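Local coordinates for hypothetical protein Atu2327 (Agrobacterium tumefaciens, PDB 2O8I) that is of unknown function but, as a member of the OHCU decarboxylase family, probably decarboxylates 2-oxo-4-hydroxy-4-carboxy-5-ureidoimidazoline to allantoin in uric acid breakdown, at residues A[9-14]-A[160-165]. Sequence-based numbering, arbitrary orientation.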
loop_
_atom_site.group_PDB
_atom_site.type_symbol
_atom_site.label_atom_id
_atom_site.label_comp_id
_atom_site.label_asym_id
_atom_site.label_seq_id
_atom_site.Cartn_x
_atom_site.Cartn_y
_atom_site.Cartn_z
ATOM N N ALA A 9 -3.753 15.685 3.425
ATOM C CA ALA A 9 -3.370 15.042 2.230
ATOM C C ALA A 9 -2.051 14.266 2.206
ATOM O O ALA A 9 -2.087 13.062 2.062
ATOM C CB ALA A 9 -3.423 15.994 1.061
ATOM N N ARG A 10 -0.870 14.827 2.419
ATOM C CA ARG A 10 -0.044 14.795 3.587
ATOM C C ARG A 10 0.076 13.627 4.526
ATOM O O ARG A 10 0.954 12.782 4.337
ATOM C CB ARG A 10 0.393 16.110 4.149
ATOM C CG ARG A 10 1.867 16.223 4.021
ATOM C CD ARG A 10 2.162 17.227 3.058
ATOM N NE ARG A 10 2.758 18.445 3.598
ATOM C CZ ARG A 10 4.012 18.659 4.082
ATOM N NH1 ARG A 10 4.911 17.690 4.288
ATOM N NH2 ARG A 10 4.349 19.919 4.403
ATOM N N PHE A 11 -0.776 13.602 5.550
ATOM C CA PHE A 11 -0.565 12.713 6.650
ATOM C C PHE A 11 -1.806 11.841 6.821
ATOM O O PHE A 11 -1.857 10.998 7.714
ATOM C CB PHE A 11 -0.245 13.491 7.922
ATOM C CG PHE A 11 0.905 14.482 7.784
ATOM C CD1 PHE A 11 2.192 14.053 7.476
ATOM C CD2 PHE A 11 0.693 15.841 7.987
ATOM C CE1 PHE A 11 3.262 14.990 7.362
ATOM C CE2 PHE A 11 1.735 16.775 7.871
ATOM C CZ PHE A 11 3.028 16.345 7.569
ATOM N N GLY A 12 -2.805 12.021 5.956
ATOM C CA GLY A 12 -3.980 11.158 5.948
ATOM C C GLY A 12 -3.714 9.658 5.805
ATOM O O GLY A 12 -4.470 8.864 6.359
ATOM N N GLY A 13 -2.650 9.280 5.064
ATOM C CA GLY A 13 -2.295 7.894 4.822
ATOM C C GLY A 13 -1.325 7.285 5.824
ATOM O O GLY A 13 -0.972 6.112 5.709
ATOM N N VAL A 14 -0.838 8.050 6.783
ATOM C CA VAL A 14 0.202 7.520 7.658
ATOM C C VAL A 14 -0.384 6.355 8.479
ATOM O O VAL A 14 0.287 5.363 8.773
ATOM C CB VAL A 14 0.814 8.656 8.571
ATOM C CG1 VAL A 14 1.617 8.087 9.742
ATOM C CG2 VAL A 14 1.658 9.604 7.737
ATOM N N SER A 160 10.576 8.741 7.028
ATOM C CA SER A 160 11.074 8.821 5.646
ATOM C C SER A 160 10.683 10.144 4.963
ATOM O O SER A 160 11.353 10.573 4.021
ATOM C CB SER A 160 10.633 7.624 4.794
ATOM O OG SER A 160 9.211 7.577 4.668
HETATM N N MSE A 161 9.622 10.777 5.453
HETATM C CA MSE A 161 9.074 11.971 4.862
HETATM C C MSE A 161 9.539 13.276 5.497
HETATM O O MSE A 161 9.311 14.329 4.929
HETATM C CB MSE A 161 7.591 11.986 5.077
HETATM C CG MSE A 161 6.752 11.170 4.180
HETATM SE SE MSE A 161 5.012 11.117 5.152
HETATM C CE MSE A 161 4.944 9.234 5.660
ATOM N N LEU A 162 10.113 13.221 6.695
ATOM C CA LEU A 162 10.283 14.420 7.516
ATOM C C LEU A 162 11.628 14.376 8.226
ATOM O O LEU A 162 12.136 13.298 8.442
ATOM C CB LEU A 162 9.138 14.498 8.541
ATOM C CG LEU A 162 7.735 14.879 8.050
ATOM C CD1 LEU A 162 6.722 14.940 9.138
ATOM C CD2 LEU A 162 7.723 16.184 7.306
ATOM N N PRO A 163 12.191 15.521 8.635
ATOM C CA PRO A 163 13.370 15.349 9.496
ATOM C C PRO A 163 12.873 14.805 10.828
ATOM O O PRO A 163 11.686 14.980 11.164
ATOM C CB PRO A 163 13.923 16.778 9.667
ATOM C CG PRO A 163 13.149 17.655 8.745
ATOM C CD PRO A 163 11.843 16.944 8.464
ATOM N N GLU A 164 13.738 14.126 11.573
ATOM C CA GLU A 164 13.265 13.385 12.750
ATOM C C GLU A 164 12.883 14.247 13.952
ATOM O O GLU A 164 11.833 14.012 14.547
ATOM C CB GLU A 164 14.251 12.288 13.142
ATOM C CG GLU A 164 14.081 11.008 12.293
ATOM C CD GLU A 164 15.041 9.907 12.716
ATOM O OE1 GLU A 164 15.639 10.086 13.818
ATOM O OE2 GLU A 164 15.199 8.893 11.957
ATOM N N GLY A 165 13.714 15.229 14.299
ATOM C CA GLY A 165 13.415 16.140 15.404
ATOM C C GLY A 165 14.251 15.955 16.665
ATOM O O GLY A 165 14.368 14.838 17.179
#
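Arg10, on helix 4-11, lays its aliphatic stem over the ring of Phe11, Arg10 CG sitting 3.7 Å above the plane of the Phe11 ring, over its centre. The guanidinium beyond it makes only a loose contact, Arg10 NH1 lying 4.4 Å from Leu162 CD2; Arg10 NE also has a long, weak ion pair with Glu6 of the same helix. Phe11 has CG anti to the carbonyl carbon (chi1 -53°), and from this position its ring meets Leu162 tip to tip, Phe11 CE1 standing 3.9 Å from Leu162 CD1. A type I beta turn follows from Phe11 to Val14, closed by a backbone hydrogen bond of 3.3 Å from Val14 N to Phe11 O. The turn presents Val14 to selenomethionine Met161, whose chain bends at chi3 (-112°) and crosses it obliquely, so that Met161 CE rests 3.9 Å from Val14 CG2. No hydrogen bond joins the segments and the two 3.9 Å approaches are between carbons, so the contact is mainly apolar packing of side-chain ends; it buries 172 Å², both sides summed, with the nearest CA atoms, those of Arg10 and Met161, still 9.6 Å apart. The contact joins helix 4-11 and the turn after it to the end of helix 139-161 and the C-terminal tail in this all-helical fold. Phe11 and Val14 also pack on Leu158 of that helix and on Leu44 of helix 37-50, where Val40 meets both Phe11 and Leu162, while His97 and Ala98 of the second subunit pack against Met161 and Arg10 respectively.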